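Long-range contact in putative MCP-type signal transduction protein (Campylobacter jejuni subsp. jejuni serotype O:2, PDB 4WY9), which probably acts as a chemoreceptor for chemotaxis, sensing signals through its periplasmic tandem-PAS domain, perhaps by indirect ligand recognition: residues Phe70-Ile84 with Val179-Asp191. Sequence-based numbering, arbitrary orientation. Where two conformers were deposited one is given.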
loop_
_atom_site.group_PDB
_atom_site.type_symbol
_atom_site.label_atom_id
_atom_site.label_comp_id
_atom_site.label_asym_id
_atom_site.label_seq_id
_atom_site.Cartn_x
_atom_site.Cartn_y
_atom_site.Cartn_z
ATOM N N PHE A 70 11.702 3.607 12.389
ATOM C CA PHE A 70 11.337 2.364 11.743
ATOM C C PHE A 70 11.944 1.100 12.344
ATOM O O PHE A 70 11.890 0.042 11.736
ATOM C CB PHE A 70 11.669 2.476 10.278
ATOM C CG PHE A 70 10.952 3.580 9.614
ATOM C CD1 PHE A 70 9.611 3.443 9.282
ATOM C CD2 PHE A 70 11.577 4.776 9.377
ATOM C CE1 PHE A 70 8.926 4.500 8.694
ATOM C CE2 PHE A 70 10.915 5.836 8.784
ATOM C CZ PHE A 70 9.590 5.702 8.415
ATOM N N ASP A 71 12.456 1.204 13.560
ATOM C CA ASP A 71 13.067 0.070 14.231
ATOM C C ASP A 71 12.026 -0.981 14.671
ATOM O O ASP A 71 12.289 -2.180 14.589
ATOM C CB ASP A 71 13.866 0.570 15.442
ATOM C CG ASP A 71 15.009 -0.335 15.811
ATOM O OD1 ASP A 71 14.918 -1.562 15.558
ATOM O OD2 ASP A 71 16.009 0.197 16.364
ATOM N N ASN A 72 10.839 -0.535 15.079
ATOM C CA ASN A 72 9.883 -1.362 15.871
ATOM C C ASN A 72 8.931 -2.246 15.059
ATOM O O ASN A 72 7.727 -2.071 15.098
ATOM C CB ASN A 72 9.080 -0.418 16.797
ATOM C CG ASN A 72 8.055 -1.137 17.673
ATOM O OD1 ASN A 72 8.379 -2.127 18.329
ATOM N ND2 ASN A 72 6.815 -0.611 17.712
ATOM N N SER A 73 9.462 -3.215 14.325
ATOM C CA SER A 73 8.605 -4.200 13.631
ATOM C C SER A 73 7.413 -3.602 12.841
ATOM O O SER A 73 6.268 -4.084 12.938
ATOM C CB SER A 73 8.103 -5.255 14.626
ATOM O OG SER A 73 9.131 -6.180 14.929
ATOM N N ALA A 74 7.683 -2.572 12.036
ATOM C CA ALA A 74 6.618 -1.972 11.257
ATOM C C ALA A 74 6.055 -2.979 10.222
ATOM O O ALA A 74 6.606 -4.042 9.979
ATOM C CB ALA A 74 7.091 -0.639 10.606
ATOM N N TYR A 75 4.878 -2.665 9.699
ATOM C CA TYR A 75 4.342 -3.337 8.523
ATOM C C TYR A 75 5.029 -2.873 7.263
ATOM O O TYR A 75 4.896 -3.526 6.272
ATOM C CB TYR A 75 2.815 -3.131 8.377
ATOM C CG TYR A 75 2.001 -3.636 9.564
ATOM C CD1 TYR A 75 1.607 -4.966 9.688
ATOM C CD2 TYR A 75 1.616 -2.758 10.535
ATOM C CE1 TYR A 75 0.861 -5.397 10.788
ATOM C CE2 TYR A 75 0.874 -3.159 11.634
ATOM C CZ TYR A 75 0.490 -4.457 11.779
ATOM O OH TYR A 75 -0.266 -4.728 12.950
ATOM N N SER A 76 5.731 -1.739 7.298
ATOM C CA SER A 76 6.528 -1.264 6.161
ATOM C C SER A 76 7.732 -2.183 5.972
ATOM O O SER A 76 8.489 -2.470 6.876
ATOM C CB SER A 76 6.997 0.158 6.365
ATOM O OG SER A 76 7.750 0.291 7.556
ATOM N N ASN A 77 7.848 -2.700 4.783
ATOM C CA ASN A 77 8.941 -3.556 4.401
ATOM C C ASN A 77 10.134 -2.741 4.019
ATOM O O ASN A 77 11.304 -3.193 4.186
ATOM C CB ASN A 77 8.440 -4.506 3.288
ATOM C CG ASN A 77 7.250 -5.367 3.751
ATOM O OD1 ASN A 77 6.013 -4.976 3.623
ATOM N ND2 ASN A 77 7.578 -6.557 4.231
ATOM N N PHE A 78 9.887 -1.542 3.481
ATOM C CA PHE A 78 10.965 -0.636 3.166
ATOM C C PHE A 78 10.626 0.780 3.573
ATOM O O PHE A 78 9.460 1.190 3.584
ATOM C CB PHE A 78 11.270 -0.677 1.657
ATOM C CG PHE A 78 11.637 -2.042 1.149
ATOM C CD1 PHE A 78 12.969 -2.481 1.160
ATOM C CD2 PHE A 78 10.652 -2.946 0.711
ATOM C CE1 PHE A 78 13.294 -3.744 0.727
ATOM C CE2 PHE A 78 11.006 -4.200 0.245
ATOM C CZ PHE A 78 12.319 -4.594 0.250
ATOM N N THR A 79 11.672 1.551 3.854
ATOM C CA THR A 79 11.553 2.955 4.188
ATOM C C THR A 79 12.582 3.696 3.354
ATOM O O THR A 79 13.681 3.188 3.141
ATOM C CB THR A 79 11.787 3.189 5.712
ATOM O OG1 THR A 79 10.670 2.602 6.466
ATOM C CG2 THR A 79 11.939 4.654 6.036
ATOM N N TYR A 80 12.223 4.856 2.845
ATOM C CA TYR A 80 13.175 5.627 2.022
ATOM C C TYR A 80 13.089 7.104 2.233
ATOM O O TYR A 80 12.003 7.668 2.415
ATOM C CB TYR A 80 13.001 5.303 0.532
ATOM C CG TYR A 80 11.564 5.284 0.062
ATOM C CD1 TYR A 80 10.922 6.455 -0.371
ATOM C CD2 TYR A 80 10.831 4.104 0.057
ATOM C CE1 TYR A 80 9.628 6.415 -0.806
ATOM C CE2 TYR A 80 9.508 4.076 -0.363
ATOM C CZ TYR A 80 8.918 5.235 -0.789
ATOM O OH TYR A 80 7.586 5.216 -1.226
ATOM N N LEU A 81 14.255 7.753 2.186
ATOM C CA LEU A 81 14.384 9.189 2.133
ATOM C C LEU A 81 15.080 9.558 0.851
ATOM O O LEU A 81 16.252 9.218 0.648
ATOM C CB LEU A 81 15.141 9.751 3.332
ATOM C CG LEU A 81 15.320 11.273 3.298
ATOM C CD1 LEU A 81 14.004 12.010 3.362
ATOM C CD2 LEU A 81 16.214 11.733 4.435
ATOM N N TYR A 82 14.372 10.262 -0.027
ATOM C CA TYR A 82 14.912 10.778 -1.280
ATOM C C TYR A 82 15.155 12.270 -1.072
ATOM O O TYR A 82 14.237 12.990 -0.702
ATOM C CB TYR A 82 13.927 10.502 -2.413
ATOM C CG TYR A 82 14.204 11.174 -3.738
ATOM C CD1 TYR A 82 15.492 11.358 -4.221
ATOM C CD2 TYR A 82 13.152 11.606 -4.528
ATOM C CE1 TYR A 82 15.716 11.976 -5.443
ATOM C CE2 TYR A 82 13.359 12.212 -5.734
ATOM C CZ TYR A 82 14.635 12.413 -6.194
ATOM O OH TYR A 82 14.818 13.016 -7.418
ATOM N N LEU A 83 16.385 12.737 -1.264
ATOM C CA LEU A 83 16.681 14.161 -1.210
ATOM C C LEU A 83 17.064 14.661 -2.596
ATOM O O LEU A 83 17.935 14.071 -3.240
ATOM C CB LEU A 83 17.805 14.456 -0.231
ATOM C CG LEU A 83 17.512 14.104 1.237
ATOM C CD1 LEU A 83 18.706 14.409 2.104
ATOM C CD2 LEU A 83 16.318 14.833 1.769
ATOM N N ILE A 84 16.438 15.736 -3.054
ATOM C CA ILE A 84 16.629 16.219 -4.415
ATOM C C ILE A 84 17.974 16.902 -4.633
ATOM O O ILE A 84 18.532 16.849 -5.760
ATOM C CB ILE A 84 15.501 17.214 -4.823
ATOM C CG1 ILE A 84 14.138 16.675 -4.427
ATOM C CG2 ILE A 84 15.555 17.540 -6.300
ATOM C CD1 ILE A 84 13.061 17.764 -4.479
ATOM N N VAL A 179 9.859 21.955 -1.561
ATOM C CA VAL A 179 10.078 20.544 -1.392
ATOM C C VAL A 179 11.560 20.247 -1.582
ATOM O O VAL A 179 12.117 20.569 -2.608
ATOM C CB VAL A 179 9.231 19.687 -2.363
ATOM C CG1 VAL A 179 9.545 18.206 -2.197
ATOM C CG2 VAL A 179 7.754 19.920 -2.167
ATOM N N VAL A 180 12.173 19.626 -0.591
ATOM C CA VAL A 180 13.573 19.255 -0.683
ATOM C C VAL A 180 13.753 17.763 -0.692
ATOM O O VAL A 180 14.847 17.262 -0.912
ATOM C CB VAL A 180 14.413 19.883 0.472
ATOM C CG1 VAL A 180 14.463 21.405 0.356
ATOM C CG2 VAL A 180 13.980 19.418 1.830
ATOM N N GLY A 181 12.669 16.998 -0.505
ATOM C CA GLY A 181 12.786 15.574 -0.501
ATOM C C GLY A 181 11.475 14.885 -0.219
ATOM O O GLY A 181 10.433 15.542 -0.060
ATOM N N VAL A 182 11.520 13.565 -0.119
ATOM C CA VAL A 182 10.340 12.735 0.101
ATOM C C VAL A 182 10.709 11.644 1.081
ATOM O O VAL A 182 11.722 10.959 0.875
ATOM C CB VAL A 182 9.822 12.102 -1.200
ATOM C CG1 VAL A 182 8.621 11.179 -0.893
ATOM C CG2 VAL A 182 9.448 13.153 -2.227
ATOM N N ILE A 183 9.923 11.474 2.133
ATOM C CA ILE A 183 10.079 10.337 3.037
ATOM C C ILE A 183 8.892 9.404 2.798
ATOM O O ILE A 183 7.730 9.840 2.826
ATOM C CB ILE A 183 10.203 10.778 4.518
ATOM C CG1 ILE A 183 10.450 9.600 5.448
ATOM C CG2 ILE A 183 8.977 11.592 4.971
ATOM C CD1 ILE A 183 11.819 9.033 5.391
ATOM N N GLY A 184 9.160 8.148 2.511
ATOM C CA GLY A 184 8.103 7.223 2.210
ATOM C C GLY A 184 8.342 5.824 2.705
ATOM O O GLY A 184 9.422 5.491 3.210
ATOM N N MET A 185 7.322 4.996 2.531
ATOM C CA MET A 185 7.322 3.626 2.954
ATOM C C MET A 185 6.693 2.724 1.896
ATOM O O MET A 185 5.781 3.174 1.182
ATOM C CB MET A 185 6.538 3.441 4.251
ATOM C CG MET A 185 6.987 4.314 5.378
ATOM S SD MET A 185 5.644 4.367 6.562
ATOM C CE MET A 185 6.310 5.285 7.873
ATOM N N THR A 186 7.134 1.483 1.853
ATOM C CA THR A 186 6.591 0.478 0.966
ATOM C C THR A 186 6.003 -0.651 1.761
ATOM O O THR A 186 6.699 -1.228 2.593
ATOM C CB THR A 186 7.654 -0.094 -0.003
ATOM O OG1 THR A 186 8.305 0.958 -0.686
ATOM C CG2 THR A 186 7.032 -1.036 -0.984
ATOM N N LEU A 187 4.740 -0.996 1.475
ATOM C CA LEU A 187 4.090 -2.179 2.006
ATOM C C LEU A 187 4.101 -3.263 0.943
ATOM O O LEU A 187 3.654 -3.031 -0.181
ATOM C CB LEU A 187 2.661 -1.866 2.426
ATOM C CG LEU A 187 1.749 -3.019 2.844
ATOM C CD1 LEU A 187 2.251 -3.718 4.066
ATOM C CD2 LEU A 187 0.331 -2.483 3.065
ATOM N N ASP A 188 4.650 -4.420 1.290
ATOM C CA ASP A 188 4.596 -5.609 0.450
ATOM C C ASP A 188 3.278 -6.328 0.710
ATOM O O ASP A 188 3.013 -6.755 1.829
ATOM C CB ASP A 188 5.792 -6.507 0.744
ATOM C CG ASP A 188 5.861 -7.761 -0.106
ATOM O OD1 ASP A 188 4.854 -8.189 -0.706
ATOM O OD2 ASP A 188 6.954 -8.361 -0.143
ATOM N N PHE A 189 2.435 -6.478 -0.313
ATOM C CA PHE A 189 1.124 -7.063 -0.093
ATOM C C PHE A 189 1.171 -8.525 0.352
ATOM O O PHE A 189 0.157 -9.048 0.805
ATOM C CB PHE A 189 0.239 -6.910 -1.328
ATOM C CG PHE A 189 -0.357 -5.522 -1.458
ATOM C CD1 PHE A 189 -1.245 -5.043 -0.491
ATOM C CD2 PHE A 189 -0.020 -4.692 -2.510
ATOM C CE1 PHE A 189 -1.803 -3.800 -0.579
ATOM C CE2 PHE A 189 -0.576 -3.426 -2.603
ATOM C CZ PHE A 189 -1.459 -2.972 -1.645
ATOM N N SER A 190 2.326 -9.188 0.239
ATOM C CA SER A 190 2.473 -10.531 0.797
ATOM C C SER A 190 2.120 -10.539 2.270
ATOM O O SER A 190 1.624 -11.542 2.800
ATOM C CB SER A 190 3.919 -11.081 0.616
ATOM O OG SER A 190 4.225 -11.320 -0.772
ATOM N N ASP A 191 2.415 -9.455 2.972
ATOM C CA ASP A 191 2.144 -9.389 4.400
ATOM C C ASP A 191 0.673 -9.207 4.736
ATOM O O ASP A 191 0.234 -9.567 5.827
ATOM C CB ASP A 191 2.979 -8.270 5.002
ATOM C CG ASP A 191 4.445 -8.587 4.962
ATOM O OD1 ASP A 191 4.855 -9.777 5.113
ATOM O OD2 ASP A 191 5.194 -7.642 4.766
#
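The Tyr80 ring lies flat over Gly184, whose CA sits 3.9 Å from the ring centroid in a CH-pi contact, while Thr186 OG1 meets the ring edge in its plane, 3.4 Å from Tyr80 CE2. Chi1 of 46° sets Tyr80 CG between its own backbone N and carbonyl carbon, and this turns the ring across onto the neighbouring strand. Tyr80 OH and Thr186 OG1 both hydrogen-bond to Asn167 OD1, on strand 163-173. On the other side of the sheet, where Phe70 touches Ile41 of helix 8-51, Met185 SD stands at the Phe70 ring edge, 5.2 Å from the centroid, a Met-aromatic contact whose exact fit is doubtful. Strands 78-83 and 179-188 run antiparallel in the central sheet of the first PDC sensor domain, a Cache-type, PAS-like fold. Paired backbone bonds join Tyr80 to Gly184 and Tyr82 to Val182. At the Asn77 end a classic beta bulge sets Asn77 and Phe78 both opposite Thr186: Asn77 N donates to Thr186 O (2.9 Å), and Phe78 N adds a weak bond. The Asn77 amide is held at both ends, OD1 accepting from Asp188 N (2.8 Å) and ND2 donating to Asp191 OD2 (2.7 Å), the Asp191 carboxylate nearly coplanar with it. Asp188 OD1 in turn caps Ser190 N where the chain enters helix 190-196.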